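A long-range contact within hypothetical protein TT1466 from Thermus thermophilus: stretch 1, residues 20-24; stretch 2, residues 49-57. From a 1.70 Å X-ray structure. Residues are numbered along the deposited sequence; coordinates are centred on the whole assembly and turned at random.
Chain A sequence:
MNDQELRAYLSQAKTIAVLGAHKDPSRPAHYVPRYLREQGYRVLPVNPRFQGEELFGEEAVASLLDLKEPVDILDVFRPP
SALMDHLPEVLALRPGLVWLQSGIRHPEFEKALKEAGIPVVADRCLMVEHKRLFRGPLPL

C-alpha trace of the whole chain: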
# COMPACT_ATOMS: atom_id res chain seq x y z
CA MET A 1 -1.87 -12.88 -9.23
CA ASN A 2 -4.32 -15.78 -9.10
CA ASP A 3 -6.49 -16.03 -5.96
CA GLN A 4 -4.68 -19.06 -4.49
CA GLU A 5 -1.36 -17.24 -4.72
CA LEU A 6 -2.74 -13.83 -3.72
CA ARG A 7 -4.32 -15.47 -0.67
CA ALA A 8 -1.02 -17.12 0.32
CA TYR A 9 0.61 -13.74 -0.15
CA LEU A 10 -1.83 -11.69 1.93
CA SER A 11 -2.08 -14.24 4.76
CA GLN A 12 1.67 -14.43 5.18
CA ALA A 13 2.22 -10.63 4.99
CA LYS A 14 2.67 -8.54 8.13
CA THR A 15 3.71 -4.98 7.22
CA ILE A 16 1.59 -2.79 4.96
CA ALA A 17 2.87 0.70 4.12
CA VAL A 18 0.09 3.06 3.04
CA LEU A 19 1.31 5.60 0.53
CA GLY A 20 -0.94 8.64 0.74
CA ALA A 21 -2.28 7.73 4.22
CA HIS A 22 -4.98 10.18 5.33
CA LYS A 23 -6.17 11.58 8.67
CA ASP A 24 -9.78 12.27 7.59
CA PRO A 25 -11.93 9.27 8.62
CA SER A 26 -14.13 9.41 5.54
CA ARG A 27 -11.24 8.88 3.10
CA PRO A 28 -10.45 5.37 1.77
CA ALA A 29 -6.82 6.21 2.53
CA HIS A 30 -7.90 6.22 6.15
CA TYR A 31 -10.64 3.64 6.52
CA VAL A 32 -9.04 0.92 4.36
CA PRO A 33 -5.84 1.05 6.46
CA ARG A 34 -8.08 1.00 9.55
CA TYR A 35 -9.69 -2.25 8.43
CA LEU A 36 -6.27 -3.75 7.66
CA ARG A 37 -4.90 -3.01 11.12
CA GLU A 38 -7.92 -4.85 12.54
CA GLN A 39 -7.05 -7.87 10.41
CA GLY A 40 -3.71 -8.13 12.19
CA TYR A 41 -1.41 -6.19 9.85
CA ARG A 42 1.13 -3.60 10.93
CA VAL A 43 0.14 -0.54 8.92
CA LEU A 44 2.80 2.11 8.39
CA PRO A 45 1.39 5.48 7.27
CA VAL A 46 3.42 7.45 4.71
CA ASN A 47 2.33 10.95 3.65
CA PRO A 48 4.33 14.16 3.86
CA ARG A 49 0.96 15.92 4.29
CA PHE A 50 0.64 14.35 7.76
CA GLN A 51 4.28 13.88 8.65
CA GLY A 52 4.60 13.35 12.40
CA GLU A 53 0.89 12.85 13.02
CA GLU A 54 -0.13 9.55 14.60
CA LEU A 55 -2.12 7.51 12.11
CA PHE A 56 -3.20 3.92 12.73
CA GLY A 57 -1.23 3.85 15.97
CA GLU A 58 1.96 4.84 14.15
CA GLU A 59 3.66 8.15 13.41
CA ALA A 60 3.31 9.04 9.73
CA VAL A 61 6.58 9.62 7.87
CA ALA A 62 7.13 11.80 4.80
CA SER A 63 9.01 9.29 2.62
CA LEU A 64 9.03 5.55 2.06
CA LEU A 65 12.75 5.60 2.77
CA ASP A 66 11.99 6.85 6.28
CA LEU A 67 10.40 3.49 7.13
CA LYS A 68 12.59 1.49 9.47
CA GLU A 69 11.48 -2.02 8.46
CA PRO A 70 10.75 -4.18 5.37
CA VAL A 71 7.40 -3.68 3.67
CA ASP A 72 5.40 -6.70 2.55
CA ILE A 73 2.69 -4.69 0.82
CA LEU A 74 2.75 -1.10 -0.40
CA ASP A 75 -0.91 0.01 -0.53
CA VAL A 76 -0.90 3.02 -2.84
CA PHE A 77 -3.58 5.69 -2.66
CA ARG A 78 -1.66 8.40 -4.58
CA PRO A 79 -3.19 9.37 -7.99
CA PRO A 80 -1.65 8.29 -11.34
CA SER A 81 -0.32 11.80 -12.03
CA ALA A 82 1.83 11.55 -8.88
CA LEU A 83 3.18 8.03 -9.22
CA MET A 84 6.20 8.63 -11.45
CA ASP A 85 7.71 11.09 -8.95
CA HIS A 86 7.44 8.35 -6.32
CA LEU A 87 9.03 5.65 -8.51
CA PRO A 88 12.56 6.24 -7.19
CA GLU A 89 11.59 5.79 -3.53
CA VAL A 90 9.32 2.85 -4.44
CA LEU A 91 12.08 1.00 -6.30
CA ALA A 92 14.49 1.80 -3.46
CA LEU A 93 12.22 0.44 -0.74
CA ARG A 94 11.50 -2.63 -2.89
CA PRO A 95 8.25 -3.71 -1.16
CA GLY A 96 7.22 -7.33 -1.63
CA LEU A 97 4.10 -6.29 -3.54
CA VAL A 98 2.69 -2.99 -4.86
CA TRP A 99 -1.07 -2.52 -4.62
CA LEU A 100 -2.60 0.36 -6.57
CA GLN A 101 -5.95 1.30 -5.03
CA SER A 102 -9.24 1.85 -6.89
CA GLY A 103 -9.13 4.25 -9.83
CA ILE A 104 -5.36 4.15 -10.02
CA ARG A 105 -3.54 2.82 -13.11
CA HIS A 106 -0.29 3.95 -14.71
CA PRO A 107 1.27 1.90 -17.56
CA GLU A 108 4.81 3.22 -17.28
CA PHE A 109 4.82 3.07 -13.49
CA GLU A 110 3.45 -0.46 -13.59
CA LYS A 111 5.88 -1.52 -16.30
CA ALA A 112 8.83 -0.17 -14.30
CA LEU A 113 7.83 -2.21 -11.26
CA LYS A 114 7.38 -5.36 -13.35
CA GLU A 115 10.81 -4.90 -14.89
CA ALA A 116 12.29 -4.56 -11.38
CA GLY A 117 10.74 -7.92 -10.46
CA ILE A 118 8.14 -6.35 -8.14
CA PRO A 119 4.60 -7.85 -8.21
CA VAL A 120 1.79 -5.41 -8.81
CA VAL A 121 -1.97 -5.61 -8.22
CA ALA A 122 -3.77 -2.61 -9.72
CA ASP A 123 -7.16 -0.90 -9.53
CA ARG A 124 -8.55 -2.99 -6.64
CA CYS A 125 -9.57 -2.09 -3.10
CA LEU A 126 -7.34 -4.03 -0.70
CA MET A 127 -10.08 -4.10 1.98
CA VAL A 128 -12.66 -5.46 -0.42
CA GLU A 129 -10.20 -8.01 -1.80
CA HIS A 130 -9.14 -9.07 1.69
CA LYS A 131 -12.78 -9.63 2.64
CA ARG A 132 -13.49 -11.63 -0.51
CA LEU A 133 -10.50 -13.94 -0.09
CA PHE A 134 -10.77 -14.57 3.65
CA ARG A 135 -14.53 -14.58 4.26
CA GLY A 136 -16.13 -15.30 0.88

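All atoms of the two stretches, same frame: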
# COMPACT_ATOMS: atom_id res chain seq x y z
N GLY A 20 0.14 7.68 0.91
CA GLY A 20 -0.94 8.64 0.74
C GLY A 20 -1.94 8.52 1.89
O GLY A 20 -3.08 8.95 1.76
N ALA A 21 -1.48 7.94 3.01
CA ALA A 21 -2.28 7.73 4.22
C ALA A 21 -2.95 9.04 4.62
O ALA A 21 -2.30 10.08 4.62
CB ALA A 21 -1.40 7.26 5.35
N HIS A 22 -4.24 8.97 4.98
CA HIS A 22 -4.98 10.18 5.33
C HIS A 22 -5.53 10.19 6.75
O HIS A 22 -5.84 9.15 7.32
CB HIS A 22 -6.12 10.39 4.34
CG HIS A 22 -6.53 11.82 4.20
ND1 HIS A 22 -6.27 12.57 3.07
CD2 HIS A 22 -7.15 12.66 5.07
CE1 HIS A 22 -6.71 13.80 3.25
NE2 HIS A 22 -7.25 13.88 4.45
N LYS A 23 -5.66 11.39 7.32
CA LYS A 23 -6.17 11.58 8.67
C LYS A 23 -7.71 11.63 8.70
O LYS A 23 -8.34 11.19 9.67
CB LYS A 23 -5.60 12.87 9.25
CG LYS A 23 -5.20 12.78 10.71
CD LYS A 23 -6.43 12.64 11.59
CE LYS A 23 -6.60 11.21 12.10
NZ LYS A 23 -8.03 10.75 12.07
N ASP A 24 -8.31 12.17 7.65
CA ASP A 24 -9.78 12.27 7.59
C ASP A 24 -10.40 10.88 7.55
O ASP A 24 -10.14 10.10 6.64
CB ASP A 24 -10.20 13.10 6.35
CG ASP A 24 -11.71 13.28 6.25
OD1 ASP A 24 -12.16 14.04 5.36
OD2 ASP A 24 -12.45 12.67 7.05
N ARG A 49 2.07 15.06 3.87
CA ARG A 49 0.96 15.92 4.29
C ARG A 49 0.58 15.75 5.76
O ARG A 49 -0.05 16.64 6.34
CB ARG A 49 -0.28 15.65 3.43
CG ARG A 49 -0.11 15.89 1.94
CD ARG A 49 0.05 17.36 1.61
NE ARG A 49 0.10 17.55 0.16
CZ ARG A 49 1.19 17.34 -0.58
NH1 ARG A 49 2.32 16.95 -0.00
NH2 ARG A 49 1.14 17.51 -1.90
N PHE A 50 0.94 14.61 6.35
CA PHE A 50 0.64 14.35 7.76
C PHE A 50 1.87 13.89 8.51
O PHE A 50 1.77 13.20 9.52
CB PHE A 50 -0.45 13.28 7.90
CG PHE A 50 -1.72 13.65 7.23
CD1 PHE A 50 -2.03 13.13 5.98
CD2 PHE A 50 -2.59 14.56 7.82
CE1 PHE A 50 -3.18 13.52 5.31
CE2 PHE A 50 -3.75 14.96 7.16
CZ PHE A 50 -4.05 14.44 5.90
N GLN A 51 3.03 14.28 8.01
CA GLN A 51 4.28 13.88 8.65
C GLN A 51 4.26 14.19 10.15
O GLN A 51 3.96 15.31 10.57
CB GLN A 51 5.46 14.58 7.98
CG GLN A 51 6.81 14.12 8.50
CD GLN A 51 7.26 14.88 9.74
OE1 GLN A 51 7.73 14.27 10.72
NE2 GLN A 51 7.12 16.20 9.71
N GLY A 52 4.56 13.18 10.96
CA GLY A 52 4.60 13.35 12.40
C GLY A 52 3.29 13.05 13.12
O GLY A 52 3.28 12.78 14.31
N GLU A 53 2.18 13.11 12.40
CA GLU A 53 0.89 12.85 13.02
C GLU A 53 0.68 11.35 13.22
O GLU A 53 1.03 10.55 12.35
CB GLU A 53 -0.23 13.42 12.16
CG GLU A 53 -0.54 14.88 12.42
CD GLU A 53 -1.79 15.33 11.68
OE1 GLU A 53 -1.66 16.13 10.72
OE2 GLU A 53 -2.90 14.89 12.06
N GLU A 54 0.11 10.97 14.35
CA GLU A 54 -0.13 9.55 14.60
C GLU A 54 -1.32 9.04 13.80
O GLU A 54 -2.45 9.51 13.98
CB GLU A 54 -0.35 9.31 16.09
CG GLU A 54 -0.10 7.88 16.53
CD GLU A 54 -0.97 7.47 17.71
OE1 GLU A 54 -1.59 6.39 17.65
OE2 GLU A 54 -1.04 8.24 18.69
N LEU A 55 -1.06 8.09 12.91
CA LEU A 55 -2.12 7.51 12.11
C LEU A 55 -2.03 6.00 12.27
O LEU A 55 -0.95 5.43 12.16
CB LEU A 55 -1.96 7.88 10.63
CG LEU A 55 -2.34 9.30 10.17
CD1 LEU A 55 -2.33 9.35 8.66
CD2 LEU A 55 -3.70 9.68 10.67
N PHE A 56 -3.16 5.37 12.56
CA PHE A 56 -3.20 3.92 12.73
C PHE A 56 -2.25 3.43 13.81
O PHE A 56 -1.67 2.35 13.70
CB PHE A 56 -2.88 3.25 11.40
CG PHE A 56 -3.53 3.92 10.23
CD1 PHE A 56 -4.90 4.21 10.25
CD2 PHE A 56 -2.78 4.33 9.14
CE1 PHE A 56 -5.50 4.90 9.21
CE2 PHE A 56 -3.37 5.03 8.09
CZ PHE A 56 -4.73 5.32 8.12
N GLY A 57 -2.09 4.23 14.87
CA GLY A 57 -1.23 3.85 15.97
C GLY A 57 0.25 4.09 15.71
O GLY A 57 1.09 3.83 16.58

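Stretch 1 forms neither helix nor strand; A21 and H22 have extended backbone angles (phi/psi -50/136° and -120/151°), and K23 breaks that run at -85/-33°. In stretch 2, F50 to E53 make a type II beta turn, closed by a hydrogen bond from E53 N to F50 O of 2.9 Å. The turn places G52 at phi 91°, psi -22°, where a CB would be jammed against the preceding carbonyl oxygen, so glycine suits the position. Beyond it, E54 and L55 form a short strand. The nearest CA atoms across the contact, K23 CA and L55 CA, are 6.7 Å apart, and no hydrogen bond links the stretches. The 349 Å² buried between them comes from van der Waals packing, stretch 2 contributing side chains and stretch 1 both side chains and backbone atoms, with no sheet pairing.

F50 is central to one part of this packing. Its ring directs an edge toward the face of H22, with centroids 4.8 Å apart and planes at 61°; H22 NE2 to F50 CZ is 3.6 Å. Such a tilted arrangement sets the slightly positive rim of one ring against the pi cloud of the other. Over one face of the F50 ring lies K23 N, and K23 CB comes within 3.5 Å of F50 CE2. A21 O also approaches, 3.4 Å from F50 CD1, a van der Waals contact.

L55 and F56 pack against A21, whose CB points toward stretch 2. A21 CB is 4.0 Å from L55 CD1 and 4.0 Å from F56 CE2, the latter approach lying at the edge of the F56 ring. These apolar contacts involve three buried residues.

K23 contributes aliphatic carbon: K23 CG lies 3.4 Å from both L55 CD2 and E53 OE2. Although its CB points toward stretch 2, its end leads away, leaving K23 NZ 6.6 Å from E53 OE2, too far for a salt bridge.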